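Local coordinates for regulatory protein CII (Enterobacteria phage lambda, PDB 1ZS4), which activates transcription from the phage promoters that drive the repressor and integrase genes, binding DNA as a homotetramer to establish the latent state, at a contact of chain A with DNA. Residues are numbered along the deposited sequence; one frame, centred on the assembly and turned at random.

Contact 1: a contact of chain A with DNA. Residues 26-28, 38. With nucleotides of chain B.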
loop_
_atom_site.group_PDB
_atom_site.type_symbol
_atom_site.label_atom_id
_atom_site.label_comp_id
_atom_site.label_asym_id
_atom_site.label_seq_id
_atom_site.Cartn_x
_atom_site.Cartn_y
_atom_site.Cartn_z
ATOM N N GLY A 26 -19.231 -26.829 -3.766
ATOM C CA GLY A 26 -18.750 -27.601 -4.902
ATOM C C GLY A 26 -17.627 -26.795 -5.536
ATOM O O GLY A 26 -17.705 -25.571 -5.595
ATOM N N THR A 27 -16.575 -27.460 -6.000
ATOM C CA THR A 27 -15.460 -26.748 -6.616
ATOM C C THR A 27 -15.871 -26.086 -7.928
ATOM O O THR A 27 -15.605 -24.894 -8.135
ATOM C CB THR A 27 -14.245 -27.691 -6.805
ATOM O OG1 THR A 27 -13.793 -28.125 -5.510
ATOM C CG2 THR A 27 -13.078 -26.980 -7.523
ATOM N N GLU A 28 -16.520 -26.835 -8.819
ATOM C CA GLU A 28 -16.973 -26.236 -10.085
ATOM C C GLU A 28 -17.967 -25.104 -9.801
ATOM O O GLU A 28 -17.877 -24.038 -10.398
ATOM C CB GLU A 28 -17.624 -27.297 -10.979
ATOM C CG GLU A 28 -18.439 -26.740 -12.174
ATOM C CD GLU A 28 -17.598 -25.965 -13.173
ATOM O OE1 GLU A 28 -16.355 -26.089 -13.146
ATOM O OE2 GLU A 28 -18.179 -25.237 -14.013
ATOM N N LYS A 38 -12.500 -24.306 -12.763
ATOM C CA LYS A 38 -12.490 -25.146 -11.570
ATOM C C LYS A 38 -11.065 -25.562 -11.232
ATOM O O LYS A 38 -10.770 -25.836 -10.070
ATOM C CB LYS A 38 -13.357 -26.389 -11.766
ATOM C CG LYS A 38 -13.004 -27.229 -12.971
ATOM C CD LYS A 38 -13.977 -28.404 -13.092
ATOM C CE LYS A 38 -13.566 -29.369 -14.208
ATOM N NZ LYS A 38 -14.415 -30.613 -14.232
ATOM P P DG B 7 -16.527 -30.613 -7.980
ATOM O OP1 DG B 7 -17.459 -30.236 -6.905
ATOM O OP2 DG B 7 -16.326 -29.690 -9.129
ATOM O "O5'" DG B 7 -15.105 -30.896 -7.342
ATOM C "C5'" DG B 7 -14.934 -31.950 -6.410
ATOM C "C4'" DG B 7 -13.526 -32.499 -6.466
ATOM O "O4'" DG B 7 -13.315 -33.200 -7.725
ATOM C "C3'" DG B 7 -12.439 -31.416 -6.437
ATOM O "O3'" DG B 7 -11.286 -31.973 -5.801
ATOM C "C2'" DG B 7 -12.213 -31.120 -7.913
ATOM C "C1'" DG B 7 -12.369 -32.504 -8.529
ATOM N N9 DG B 7 -12.803 -32.559 -9.923
ATOM C C8 DG B 7 -13.762 -31.788 -10.534
ATOM N N7 DG B 7 -13.894 -32.054 -11.812
ATOM C C5 DG B 7 -12.971 -33.063 -12.051
ATOM C C6 DG B 7 -12.653 -33.764 -13.249
ATOM O O6 DG B 7 -13.137 -33.625 -14.386
ATOM N N1 DG B 7 -11.665 -34.713 -13.037
ATOM C C2 DG B 7 -11.055 -34.962 -11.831
ATOM N N2 DG B 7 -10.117 -35.923 -11.829
ATOM N N3 DG B 7 -11.340 -34.321 -10.712
ATOM C C4 DG B 7 -12.298 -33.392 -10.893
HETATM O O HOH W 1 -14.435 -32.422 -16.347
#

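Contact 2: a contact of chain A with DNA. Residues 37-40. With nucleotides of chain B; nucleotides of chain C.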
loop_
_atom_site.group_PDB
_atom_site.type_symbol
_atom_site.label_atom_id
_atom_site.label_comp_id
_atom_site.label_asym_id
_atom_site.label_seq_id
_atom_site.Cartn_x
_atom_site.Cartn_y
_atom_site.Cartn_z
ATOM N N ASP A 37 -11.637 -20.905 -13.717
ATOM C CA ASP A 37 -11.878 -22.319 -14.020
ATOM C C ASP A 37 -11.865 -23.141 -12.741
ATOM O O ASP A 37 -11.284 -22.724 -11.740
ATOM C CB ASP A 37 -10.803 -22.854 -14.965
ATOM C CG ASP A 37 -11.199 -24.174 -15.598
ATOM O OD1 ASP A 37 -10.761 -25.241 -15.140
ATOM O OD2 ASP A 37 -11.970 -24.146 -16.571
ATOM N N LYS A 38 -12.500 -24.306 -12.763
ATOM C CA LYS A 38 -12.490 -25.146 -11.570
ATOM C C LYS A 38 -11.065 -25.562 -11.232
ATOM O O LYS A 38 -10.770 -25.836 -10.070
ATOM C CB LYS A 38 -13.357 -26.389 -11.766
ATOM C CG LYS A 38 -13.004 -27.229 -12.971
ATOM C CD LYS A 38 -13.977 -28.404 -13.092
ATOM C CE LYS A 38 -13.566 -29.369 -14.208
ATOM N NZ LYS A 38 -14.415 -30.613 -14.232
ATOM N N SER A 39 -10.185 -25.601 -12.236
ATOM C CA SER A 39 -8.790 -25.983 -12.003
ATOM C C SER A 39 -8.108 -24.926 -11.142
ATOM O O SER A 39 -7.173 -25.236 -10.387
ATOM C CB SER A 39 -8.023 -26.191 -13.330
ATOM O OG SER A 39 -7.908 -25.003 -14.118
ATOM N N GLN A 40 -8.590 -23.684 -11.227
ATOM C CA GLN A 40 -8.022 -22.612 -10.419
ATOM C C GLN A 40 -8.502 -22.753 -8.970
ATOM O O GLN A 40 -7.698 -22.690 -8.035
ATOM C CB GLN A 40 -8.419 -21.240 -10.977
ATOM C CG GLN A 40 -7.308 -20.585 -11.828
ATOM C CD GLN A 40 -6.624 -21.569 -12.759
ATOM O OE1 GLN A 40 -5.616 -22.181 -12.394
ATOM N NE2 GLN A 40 -7.174 -21.743 -13.967
ATOM P P DT B 8 -9.911 -31.144 -5.706
ATOM O OP1 DT B 8 -9.361 -31.458 -4.358
ATOM O OP2 DT B 8 -10.091 -29.731 -6.100
ATOM O "O5'" DT B 8 -8.987 -31.905 -6.761
ATOM C "C5'" DT B 8 -8.828 -33.312 -6.639
ATOM C "C4'" DT B 8 -7.752 -33.870 -7.548
ATOM O "O4'" DT B 8 -8.209 -33.884 -8.931
ATOM C "C3'" DT B 8 -6.442 -33.081 -7.577
ATOM O "O3'" DT B 8 -5.355 -34.007 -7.756
ATOM C "C2'" DT B 8 -6.637 -32.131 -8.754
ATOM C "C1'" DT B 8 -7.417 -33.009 -9.727
ATOM N N1 DT B 8 -8.290 -32.381 -10.757
ATOM C C2 DT B 8 -8.232 -32.892 -12.047
ATOM O O2 DT B 8 -7.475 -33.796 -12.387
ATOM N N3 DT B 8 -9.095 -32.301 -12.935
ATOM C C4 DT B 8 -9.975 -31.273 -12.680
ATOM O O4 DT B 8 -10.692 -30.845 -13.574
ATOM C C5 DT B 8 -9.973 -30.771 -11.323
ATOM C C7 DT B 8 -10.896 -29.638 -10.982
ATOM C C6 DT B 8 -9.145 -31.340 -10.438
ATOM P P DT B 9 -3.838 -33.499 -7.713
ATOM O OP1 DT B 9 -3.091 -34.563 -6.996
ATOM O OP2 DT B 9 -3.736 -32.096 -7.253
ATOM O "O5'" DT B 9 -3.420 -33.555 -9.253
ATOM C "C5'" DT B 9 -3.672 -34.743 -9.980
ATOM C "C4'" DT B 9 -3.168 -34.669 -11.403
ATOM O "O4'" DT B 9 -4.127 -33.995 -12.263
ATOM C "C3'" DT B 9 -1.863 -33.887 -11.583
ATOM O "O3'" DT B 9 -1.191 -34.467 -12.701
ATOM C "C2'" DT B 9 -2.355 -32.480 -11.893
ATOM C "C1'" DT B 9 -3.565 -32.788 -12.761
ATOM N N1 DT B 9 -4.639 -31.789 -12.915
ATOM C C2 DT B 9 -5.326 -31.760 -14.116
ATOM O O2 DT B 9 -5.079 -32.497 -15.056
ATOM N N3 DT B 9 -6.327 -30.834 -14.178
ATOM C C4 DT B 9 -6.713 -29.958 -13.192
ATOM O O4 DT B 9 -7.659 -29.203 -13.390
ATOM C C5 DT B 9 -5.946 -30.026 -11.969
ATOM C C7 DT B 9 -6.290 -29.098 -10.843
ATOM C C6 DT B 9 -4.956 -30.924 -11.892
ATOM P P DG C 18 -9.176 -18.942 -15.935
ATOM O OP1 DG C 18 -10.341 -18.051 -16.113
ATOM O OP2 DG C 18 -9.175 -19.928 -14.808
ATOM O "O5'" DG C 18 -9.027 -19.787 -17.281
ATOM C "C5'" DG C 18 -8.967 -19.105 -18.528
ATOM C "C4'" DG C 18 -9.137 -20.063 -19.687
ATOM O "O4'" DG C 18 -7.998 -20.957 -19.762
ATOM C "C3'" DG C 18 -10.352 -20.981 -19.601
ATOM O "O3'" DG C 18 -10.847 -21.195 -20.927
ATOM C "C2'" DG C 18 -9.804 -22.206 -18.888
ATOM C "C1'" DG C 18 -8.360 -22.282 -19.377
ATOM N N9 DG C 18 -7.403 -22.728 -18.365
ATOM C C8 DG C 18 -7.400 -22.409 -17.023
ATOM N N7 DG C 18 -6.432 -22.986 -16.361
ATOM C C5 DG C 18 -5.750 -23.724 -17.325
ATOM C C6 DG C 18 -4.604 -24.567 -17.210
ATOM O O6 DG C 18 -3.927 -24.837 -16.197
ATOM N N1 DG C 18 -4.257 -25.122 -18.435
ATOM C C2 DG C 18 -4.908 -24.897 -19.619
ATOM N N2 DG C 18 -4.409 -25.538 -20.688
ATOM N N3 DG C 18 -5.966 -24.111 -19.747
ATOM C C4 DG C 18 -6.333 -23.565 -18.566
ATOM P P DC C 19 -12.048 -22.237 -21.206
ATOM O OP1 DC C 19 -12.742 -21.607 -22.384
ATOM O OP2 DC C 19 -12.839 -22.568 -20.002
ATOM O "O5'" DC C 19 -11.271 -23.542 -21.667
ATOM C "C5'" DC C 19 -10.254 -23.429 -22.653
ATOM C "C4'" DC C 19 -9.749 -24.775 -23.127
ATOM O "O4'" DC C 19 -8.750 -25.311 -22.216
ATOM C "C3'" DC C 19 -10.813 -25.868 -23.220
ATOM O "O3'" DC C 19 -10.506 -26.707 -24.341
ATOM C "C2'" DC C 19 -10.717 -26.567 -21.866
ATOM C "C1'" DC C 19 -9.219 -26.511 -21.597
ATOM N N1 DC C 19 -8.743 -26.534 -20.194
ATOM C C2 DC C 19 -7.583 -27.279 -19.871
ATOM O O2 DC C 19 -7.012 -27.935 -20.756
ATOM N N3 DC C 19 -7.117 -27.254 -18.602
ATOM C C4 DC C 19 -7.746 -26.528 -17.673
ATOM N N4 DC C 19 -7.224 -26.496 -16.437
ATOM C C5 DC C 19 -8.930 -25.793 -17.962
ATOM C C6 DC C 19 -9.394 -25.826 -19.224
ATOM P P DA C 20 -11.565 -27.814 -24.836
ATOM O OP1 DA C 20 -11.387 -27.883 -26.309
ATOM O OP2 DA C 20 -12.920 -27.574 -24.278
ATOM O "O5'" DA C 20 -10.967 -29.150 -24.213
ATOM C "C5'" DA C 20 -9.615 -29.481 -24.485
ATOM C "C4'" DA C 20 -9.157 -30.699 -23.718
ATOM O "O4'" DA C 20 -8.821 -30.369 -22.344
ATOM C "C3'" DA C 20 -10.241 -31.774 -23.605
ATOM O "O3'" DA C 20 -9.566 -33.013 -23.443
ATOM C "C2'" DA C 20 -10.931 -31.424 -22.299
ATOM C "C1'" DA C 20 -9.715 -31.052 -21.483
ATOM N N9 DA C 20 -9.844 -30.348 -20.206
ATOM C C8 DA C 20 -10.817 -29.476 -19.785
ATOM N N7 DA C 20 -10.668 -29.083 -18.541
ATOM C C5 DA C 20 -9.510 -29.725 -18.123
ATOM C C6 DA C 20 -8.824 -29.727 -16.896
ATOM N N6 DA C 20 -9.231 -29.041 -15.828
ATOM N N1 DA C 20 -7.701 -30.469 -16.803
ATOM C C2 DA C 20 -7.302 -31.165 -17.877
ATOM N N3 DA C 20 -7.864 -31.252 -19.081
ATOM C C4 DA C 20 -8.985 -30.498 -19.139
HETATM O O HOH W 2 -5.073 -24.430 -13.731
HETATM O O HOH W 3 -13.062 -21.841 -17.329
HETATM O O HOH W 4 -12.522 -25.259 -19.025
#

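Contact 3: a contact of chain A with DNA. Residues 26-28, 45. With nucleotides of chain B.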
loop_
_atom_site.group_PDB
_atom_site.type_symbol
_atom_site.label_atom_id
_atom_site.label_comp_id
_atom_site.label_asym_id
_atom_site.label_seq_id
_atom_site.Cartn_x
_atom_site.Cartn_y
_atom_site.Cartn_z
ATOM N N GLY A 26 -19.231 -26.829 -3.766
ATOM C CA GLY A 26 -18.750 -27.601 -4.902
ATOM C C GLY A 26 -17.627 -26.795 -5.536
ATOM O O GLY A 26 -17.705 -25.571 -5.595
ATOM N N THR A 27 -16.575 -27.460 -6.000
ATOM C CA THR A 27 -15.460 -26.748 -6.616
ATOM C C THR A 27 -15.871 -26.086 -7.928
ATOM O O THR A 27 -15.605 -24.894 -8.135
ATOM C CB THR A 27 -14.245 -27.691 -6.805
ATOM O OG1 THR A 27 -13.793 -28.125 -5.510
ATOM C CG2 THR A 27 -13.078 -26.980 -7.523
ATOM N N GLU A 28 -16.520 -26.835 -8.819
ATOM C CA GLU A 28 -16.973 -26.236 -10.085
ATOM C C GLU A 28 -17.967 -25.104 -9.801
ATOM O O GLU A 28 -17.877 -24.038 -10.398
ATOM C CB GLU A 28 -17.624 -27.297 -10.979
ATOM C CG GLU A 28 -18.439 -26.740 -12.174
ATOM C CD GLU A 28 -17.598 -25.965 -13.173
ATOM O OE1 GLU A 28 -16.355 -26.089 -13.146
ATOM O OE2 GLU A 28 -18.179 -25.237 -14.013
ATOM N N LYS A 45 -6.635 -24.013 -3.418
ATOM C CA LYS A 45 -6.710 -24.710 -2.126
ATOM C C LYS A 45 -5.315 -24.988 -1.589
ATOM O O LYS A 45 -5.083 -24.994 -0.376
ATOM C CB LYS A 45 -7.458 -26.046 -2.290
ATOM C CG LYS A 45 -8.890 -25.892 -2.760
ATOM C CD LYS A 45 -9.510 -27.251 -3.035
ATOM C CE LYS A 45 -10.912 -27.114 -3.586
ATOM N NZ LYS A 45 -11.484 -28.426 -4.090
ATOM P P DG B 7 -16.527 -30.613 -7.980
ATOM O OP1 DG B 7 -17.459 -30.236 -6.905
ATOM O OP2 DG B 7 -16.326 -29.690 -9.129
ATOM O "O5'" DG B 7 -15.105 -30.896 -7.342
ATOM C "C5'" DG B 7 -14.934 -31.950 -6.410
ATOM C "C4'" DG B 7 -13.526 -32.499 -6.466
ATOM O "O4'" DG B 7 -13.315 -33.200 -7.725
ATOM C "C3'" DG B 7 -12.439 -31.416 -6.437
ATOM O "O3'" DG B 7 -11.286 -31.973 -5.801
ATOM C "C2'" DG B 7 -12.213 -31.120 -7.913
ATOM C "C1'" DG B 7 -12.369 -32.504 -8.529
ATOM N N9 DG B 7 -12.803 -32.559 -9.923
ATOM C C8 DG B 7 -13.762 -31.788 -10.534
ATOM N N7 DG B 7 -13.894 -32.054 -11.812
ATOM C C5 DG B 7 -12.971 -33.063 -12.051
ATOM C C6 DG B 7 -12.653 -33.764 -13.249
ATOM O O6 DG B 7 -13.137 -33.625 -14.386
ATOM N N1 DG B 7 -11.665 -34.713 -13.037
ATOM C C2 DG B 7 -11.055 -34.962 -11.831
ATOM N N2 DG B 7 -10.117 -35.923 -11.829
ATOM N N3 DG B 7 -11.340 -34.321 -10.712
ATOM C C4 DG B 7 -12.298 -33.392 -10.893
#

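Contact 1: a contact of chain A with DNA
Lys38 and the start of helix 27-34 hold DG7 of chain B at two places, its base and its 5' phosphate. The snug part is the phosphate. Backbone N of Thr27 donates to OP1 of DG7 at 3.1 Å. Backbone N of Glu28 donates to OP2 of DG7 at 2.9 Å, so each non-bridging oxygen has its own amide at the first turn of the helix. The N-terminal end of that helix dipole should add to the attraction. CB of Thr27 packs 3.4 Å from the bridging O5' of DG7, and CB of Glu28 lies against OP2, while the Glu28 chain bends at chi2 (63°) and carries its carboxylate away from the phosphate.

The base side is looser and wetter. Lys38 reaches it with a long extended chain: CG starts between the backbone N and the carbonyl carbon (chi1 55°), and every later torsion is near anti. The ammonium NZ of Lys38 donates to N7 of DG7 on the Hoogsteen edge, in the major groove, at 2.9 Å; its bond to the carbonyl O6 is weak. A purine is read directly through N7, and the guanine carbonyl is reached more firmly through solvent: water 1 sits 2.8 Å from NZ of Lys38 and 2.6 Å from O6 of DG7.

Contact 2: a contact of chain A with DNA
Asp37, Ser39 and Gln40 turn towards the chain C strand, while Lys38 runs along the major-groove edge of DT8 of chain B, past its methyl C7 and O4. Gln40 uses the two N-H groups of its amide within the amide plane: NE2 of Gln40 donates to N7 of DG18 at 2.8 Å and to the phosphate oxygen OP2 of DG18. Gln40 thus bridges base and phosphate of DG18, and OP2 of DG18 takes a second donor, backbone N of Asp37, at 2.9 Å.

Asp37 swings its carboxylate, CG anti to the backbone N (chi1 -165°), alongside C5 of DC19. Its OD1 takes Ser39 N and Ser39 OG from opposite faces of the carboxylate plane, which fixes the serine hydroxyl as a donor to Asp37 and leaves Ser39 OG to accept from the cytosine amine N4 of DC19 at 2.8 Å. OD2 is linked by waters 3 and 4 to OP2 of DC19. Water 2 ties Ser39 OG and Gln40 OE1 to O6 of DG18. On the chain B side, CG of Lys38 packs 3.8 Å from the thymine methyl C7 of DT8.

The site is the N-terminal end of helix 38-47, the recognition helix of the helix-turn-helix, with loop residue Asp37 just before it, seated in the major groove.

Contact 3: a contact of chain A with DNA
Thr27 and Lys45 come up beside the sugar and phosphate of DG7 in chain B, with Gly26 just before Thr27. In the first shell, the CA of Gly26 passes 3.6 Å from OP1 of DG7, with no side chain between backbone and phosphate. OG1 of Thr27 lies 3.6 Å from O5' of DG7 and almost as near C3' of the deoxyribose, which is a packing contact rather than a hydrogen bond. NZ of Lys45 comes no nearer than 3.9 Å to C3' and O3' of DG7, so any pull it exerts on the backbone is probably long-range electrostatics.

One step out, the lysine has a clear partner within the protein: NZ of Lys45 donates to OG1 of Thr27 at 2.7 Å. The threonine rotamer makes this possible, with OG1 set anti to the carbonyl carbon (chi1 -63°) and the methyl CG2 placed anti to the backbone N. Lys45 is stretched out beyond CG, so the chain carries its ammonium from helix 38-47 to Thr27, the first residue of helix 27-34. The bond therefore ties the two helices of the helix-turn-helix together right beside the DNA.

Gly26, at phi 115° and psi 142°, forms the junction between helix 7-25 and helix 27-34, and with its positive phi probably influences the direction in which helix 27-34 leaves. The site thus anchors the motif on the sugar-phosphate backbone, probably fixing how the recognition helix enters the major groove.

Contacts 1 and 3 are two aspects of one anchor, with C-alpha centres about 3 Å apart and Gly26, Thr27 and Glu28 in common. The C-alpha centre of contact 2 lies about 7 Å from that of contact 1, with Lys38 shared, and about 8 Å from that of contact 3. Helix 38-47 runs through all three, giving Lys38 at its start and Lys45 towards its end, while helix 27-34 enters contacts 1 and 3. The motif thus holds both strands by backbone and base. Each subunit carries these residues, although the contacts of one copy do not show how the tetramer shares its DNA.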